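Local atomic coordinates of TRAP dicarboxylate transporter, DctP subunit (Anaerococcus prevoti, PDB entry 4N91), a protein that binds D-glucuronate as the periplasmic solute-binding subunit of a TRAP transporter, probably delivering it for uptake. Residues H123-P128 with P241-A246. Residues are numbered along the deposited sequence; the frame is centred on the assembly and turned at random.
Sequences HVMDDP and PDIVIA. With BDP (beta-D-glucopyranuronic acid), chain C.
Met125, a selenomethionine at the end of helix 118-125, lays its terminal methyl against the ring of Pro241, just ahead of strand 242-247. Met125 CE stands 3.7 Å from Pro241 CG and almost as near Pro241 CB, while Met125 SE lies 4.0 Å from Pro241 CG, so the selenium-methyl end against CB and CG of the ring forms the tight part of the contact. The two side chains cross at about a right angle. With CG anti to the carbonyl carbon (chi1 -62°) and further bends at chi2 and chi3, the Met125 chain curls and brings CE to the proline. Ile243 joins more loosely: its CB does not head for the helix, but CD1 reaches back to 4.3 Å from Met125 CE. Phe109 touches both Met125 and Pro241, and Trp148 of strand 143-149 also packs on Met125. The solvent side is different in kind: past the helix end Asp126 is exposed, salt-bridged to Arg274, and Asp127 N-caps the helix that begins with Pro128.

Strand 242-247 runs between strands 91-95 and 143-149 in the five-stranded sheet of this periplasmic-binding-protein fold. Next to the proline, the side chain of Asp242 leaves the strand away from the helix, and its carboxylate lies in the glucuronate pocket. It spans two neighbouring sugar hydroxyls, OD1 lying 2.7 Å from BDP O3 and OD2 2.8 Å from BDP O2. Without the carboxylate, as with an alanine here, O2 and O3 would probably lose their shared partner and that end of the sugar would be freer to shift. Arg154 and Arg175 hydrogen-bond the same ligand. Chemically, the contact between the segments is wholly apolar, small and buried, consistent with dispersion and burial of apolar surface, whereas one residue along, Asp242 turns to polar recognition of the sugar.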
ATOM      1  N   HIS A 123       2.101 -13.836  -6.258  1.00 21.97           N
ATOM      2  CA  HIS A 123       2.864 -15.020  -5.899  1.00 23.59           C
ATOM      3  C   HIS A 123       4.071 -14.657  -5.052  1.00 22.20           C
ATOM      4  O   HIS A 123       4.420 -15.392  -4.137  1.00 24.12           O
ATOM      5  CB  HIS A 123       3.289 -15.796  -7.139  1.00 26.30           C
ATOM      6  CG  HIS A 123       2.208 -16.680  -7.674  1.00 33.52           C
ATOM      7  ND1 HIS A 123       1.299 -16.261  -8.623  1.00 37.68           N
ATOM      8  CD2 HIS A 123       1.863 -17.950  -7.355  1.00 38.36           C
ATOM      9  CE1 HIS A 123       0.458 -17.247  -8.887  1.00 42.42           C
ATOM     10  NE2 HIS A 123       0.778 -18.281  -8.128  1.00 43.09           N
ATOM     11  N   VAL A 124       4.700 -13.527  -5.368  1.00 21.23           N
ATOM     12  CA  VAL A 124       5.787 -13.015  -4.549  1.00 17.21           C
ATOM     13  C   VAL A 124       5.342 -12.751  -3.112  1.00 22.18           C
ATOM     14  O   VAL A 124       5.995 -13.206  -2.175  1.00 22.59           O
ATOM     15  CB  VAL A 124       6.438 -11.752  -5.174  1.00 19.54           C
ATOM     16  CG1 VAL A 124       7.316 -11.014  -4.162  1.00 17.42           C
ATOM     17  CG2 VAL A 124       7.262 -12.154  -6.396  1.00 20.73           C
HETATM   18  N   MSE A 125       4.219 -12.052  -2.933  1.00 17.72           N
HETATM   19  CA  MSE A 125       3.758 -11.646  -1.612  1.00 19.30           C
HETATM   20  C   MSE A 125       3.282 -12.857  -0.809  1.00 17.80           C
HETATM   21  O   MSE A 125       3.239 -12.798   0.423  1.00 19.58           O
HETATM   22  CB  MSE A 125       2.630 -10.607  -1.737  1.00 19.84           C
HETATM   23  CG  MSE A 125       3.036  -9.322  -2.425  1.00 15.96           C
HETATM   24 SE   MSE A 125       4.661  -8.497  -1.694  1.00 25.11          SE
HETATM   25  CE  MSE A 125       4.090  -8.267   0.189  1.00 16.03           C
ATOM     26  N   ASP A 126       2.928 -13.938  -1.508  1.00 19.77           N
ATOM     27  CA  ASP A 126       2.460 -15.159  -0.863  1.00 20.84           C
ATOM     28  C   ASP A 126       3.617 -16.146  -0.604  1.00 22.99           C
ATOM     29  O   ASP A 126       3.395 -17.222  -0.082  1.00 25.44           O
ATOM     30  CB  ASP A 126       1.396 -15.852  -1.717  1.00 25.59           C
ATOM     31  CG  ASP A 126       0.040 -15.188  -1.622  1.00 29.06           C
ATOM     32  OD1 ASP A 126      -0.213 -14.471  -0.627  1.00 24.97           O
ATOM     33  OD2 ASP A 126      -0.776 -15.405  -2.534  1.00 31.01           O
ATOM     34  N   ASP A 127       4.829 -15.779  -0.997  1.00 22.74           N
ATOM     35  CA  ASP A 127       5.993 -16.652  -0.798  1.00 22.33           C
ATOM     36  C   ASP A 127       6.681 -16.314   0.526  1.00 18.63           C
ATOM     37  O   ASP A 127       7.340 -15.291   0.650  1.00 22.23           O
ATOM     38  CB  ASP A 127       6.969 -16.500  -1.960  1.00 26.59           C
ATOM     39  CG  ASP A 127       8.124 -17.526  -1.912  1.00 30.45           C
ATOM     40  OD1 ASP A 127       8.438 -18.056  -0.830  1.00 28.12           O
ATOM     41  OD2 ASP A 127       8.731 -17.778  -2.965  1.00 32.16           O
ATOM     42  N   PRO A 128       6.546 -17.194   1.526  1.00 23.20           N
ATOM     43  CA  PRO A 128       7.091 -16.891   2.848  1.00 26.62           C
ATOM     44  C   PRO A 128       8.608 -16.723   2.831  1.00 25.66           C
ATOM     45  O   PRO A 128       9.147 -16.028   3.675  1.00 24.34           O
ATOM     46  CB  PRO A 128       6.718 -18.125   3.684  1.00 31.04           C
ATOM     47  CG  PRO A 128       5.756 -18.894   2.867  1.00 36.52           C
ATOM     48  CD  PRO A 128       6.011 -18.559   1.447  1.00 26.13           C
ATOM     49  N   PRO A 241       2.353  -3.134  -1.915  1.00 14.81           N
ATOM     50  CA  PRO A 241       1.429  -3.811  -1.003  1.00 14.03           C
ATOM     51  C   PRO A 241       1.110  -2.976   0.215  1.00 13.56           C
ATOM     52  O   PRO A 241       1.967  -2.234   0.699  1.00 13.95           O
ATOM     53  CB  PRO A 241       2.195  -5.081  -0.598  1.00 14.76           C
ATOM     54  CG  PRO A 241       3.662  -4.705  -0.748  1.00 16.59           C
ATOM     55  CD  PRO A 241       3.693  -3.750  -1.934  1.00 17.23           C
ATOM     56  N   ASP A 242      -0.106  -3.106   0.717  1.00 12.91           N
ATOM     57  CA  ASP A 242      -0.419  -2.681   2.069  1.00 11.71           C
ATOM     58  C   ASP A 242       0.006  -3.808   3.011  1.00 15.48           C
ATOM     59  O   ASP A 242      -0.150  -5.007   2.700  1.00 15.96           O
ATOM     60  CB  ASP A 242      -1.915  -2.375   2.212  1.00 12.73           C
ATOM     61  CG  ASP A 242      -2.325  -1.063   1.581  1.00 14.67           C
ATOM     62  OD1 ASP A 242      -1.484  -0.126   1.488  1.00 14.61           O
ATOM     63  OD2 ASP A 242      -3.517  -0.952   1.212  1.00 15.47           O
ATOM     64  N   ILE A 243       0.580  -3.433   4.140  1.00 12.73           N
ATOM     65  CA  ILE A 243       1.106  -4.403   5.092  1.00 13.77           C
ATOM     66  C   ILE A 243       0.335  -4.304   6.396  1.00 16.48           C
ATOM     67  O   ILE A 243       0.118  -3.206   6.922  1.00 14.50           O
ATOM     68  CB  ILE A 243       2.594  -4.141   5.387  1.00 15.19           C
ATOM     69  CG1 ILE A 243       3.391  -4.037   4.081  1.00 15.85           C
ATOM     70  CG2 ILE A 243       3.156  -5.225   6.301  1.00 14.31           C
ATOM     71  CD1 ILE A 243       3.456  -5.316   3.252  1.00 16.97           C
ATOM     72  N   VAL A 244      -0.101  -5.444   6.916  1.00 13.97           N
ATOM     73  CA  VAL A 244      -0.695  -5.483   8.240  1.00 13.42           C
ATOM     74  C   VAL A 244       0.422  -5.707   9.231  1.00 14.57           C
ATOM     75  O   VAL A 244       1.133  -6.719   9.151  1.00 15.88           O
ATOM     76  CB  VAL A 244      -1.719  -6.617   8.341  1.00 14.98           C
ATOM     77  CG1 VAL A 244      -2.419  -6.591   9.666  1.00 16.39           C
ATOM     78  CG2 VAL A 244      -2.717  -6.521   7.177  1.00 14.62           C
ATOM     79  N   ILE A 245       0.615  -4.742  10.124  1.00 11.95           N
ATOM     80  CA  ILE A 245       1.672  -4.841  11.112  1.00 13.88           C
ATOM     81  C   ILE A 245       1.074  -4.990  12.502  1.00 15.26           C
ATOM     82  O   ILE A 245       0.024  -4.439  12.799  1.00 17.48           O
ATOM     83  CB  ILE A 245       2.658  -3.626  11.066  1.00 16.92           C
ATOM     84  CG1 ILE A 245       1.949  -2.308  11.350  1.00 14.61           C
ATOM     85  CG2 ILE A 245       3.402  -3.578   9.741  1.00 19.37           C
ATOM     86  CD1 ILE A 245       2.912  -1.147  11.593  1.00 16.40           C
ATOM     87  N   ALA A 246       1.748  -5.767  13.340  1.00 17.48           N
ATOM     88  CA  ALA A 246       1.323  -5.970  14.715  1.00 18.66           C
ATOM     89  C   ALA A 246       2.449  -5.611  15.686  1.00 17.53           C
ATOM     90  O   ALA A 246       3.630  -5.809  15.388  1.00 16.08           O
ATOM     91  CB  ALA A 246       0.904  -7.421  14.909  1.00 15.64           C
TER
HETATM   92  C1  BDP C 402      -3.688   3.375  -0.967  0.66 11.04           C
HETATM   93  C2  BDP C 402      -3.154   2.452   0.029  0.66 10.84           C
HETATM   94  C3  BDP C 402      -3.077   3.121   1.371  0.66 11.12           C
HETATM   95  C4  BDP C 402      -2.249   4.286   1.324  0.66 11.11           C
HETATM   96  C5  BDP C 402      -2.749   5.198   0.272  0.66  9.51           C
HETATM   97  C6  BDP C 402      -1.806   6.410   0.060  0.66 11.29           C
HETATM   98  O2  BDP C 402      -4.268   1.485   0.174  0.66 10.60           O
HETATM   99  O3  BDP C 402      -2.576   2.174   2.372  0.66 12.27           O
HETATM  100  O4  BDP C 402      -2.130   4.925   2.489  0.66 12.65           O
HETATM  101  O5  BDP C 402      -2.823   4.510  -1.025  0.66 12.23           O
HETATM  102  O6A BDP C 402      -1.573   7.090   1.083  0.66 12.50           O
HETATM  103  O1  BDP C 402      -3.469   2.761  -2.262  0.66 11.71           O
HETATM  104  O6B BDP C 402      -1.531   6.765  -1.109  0.66 13.00           O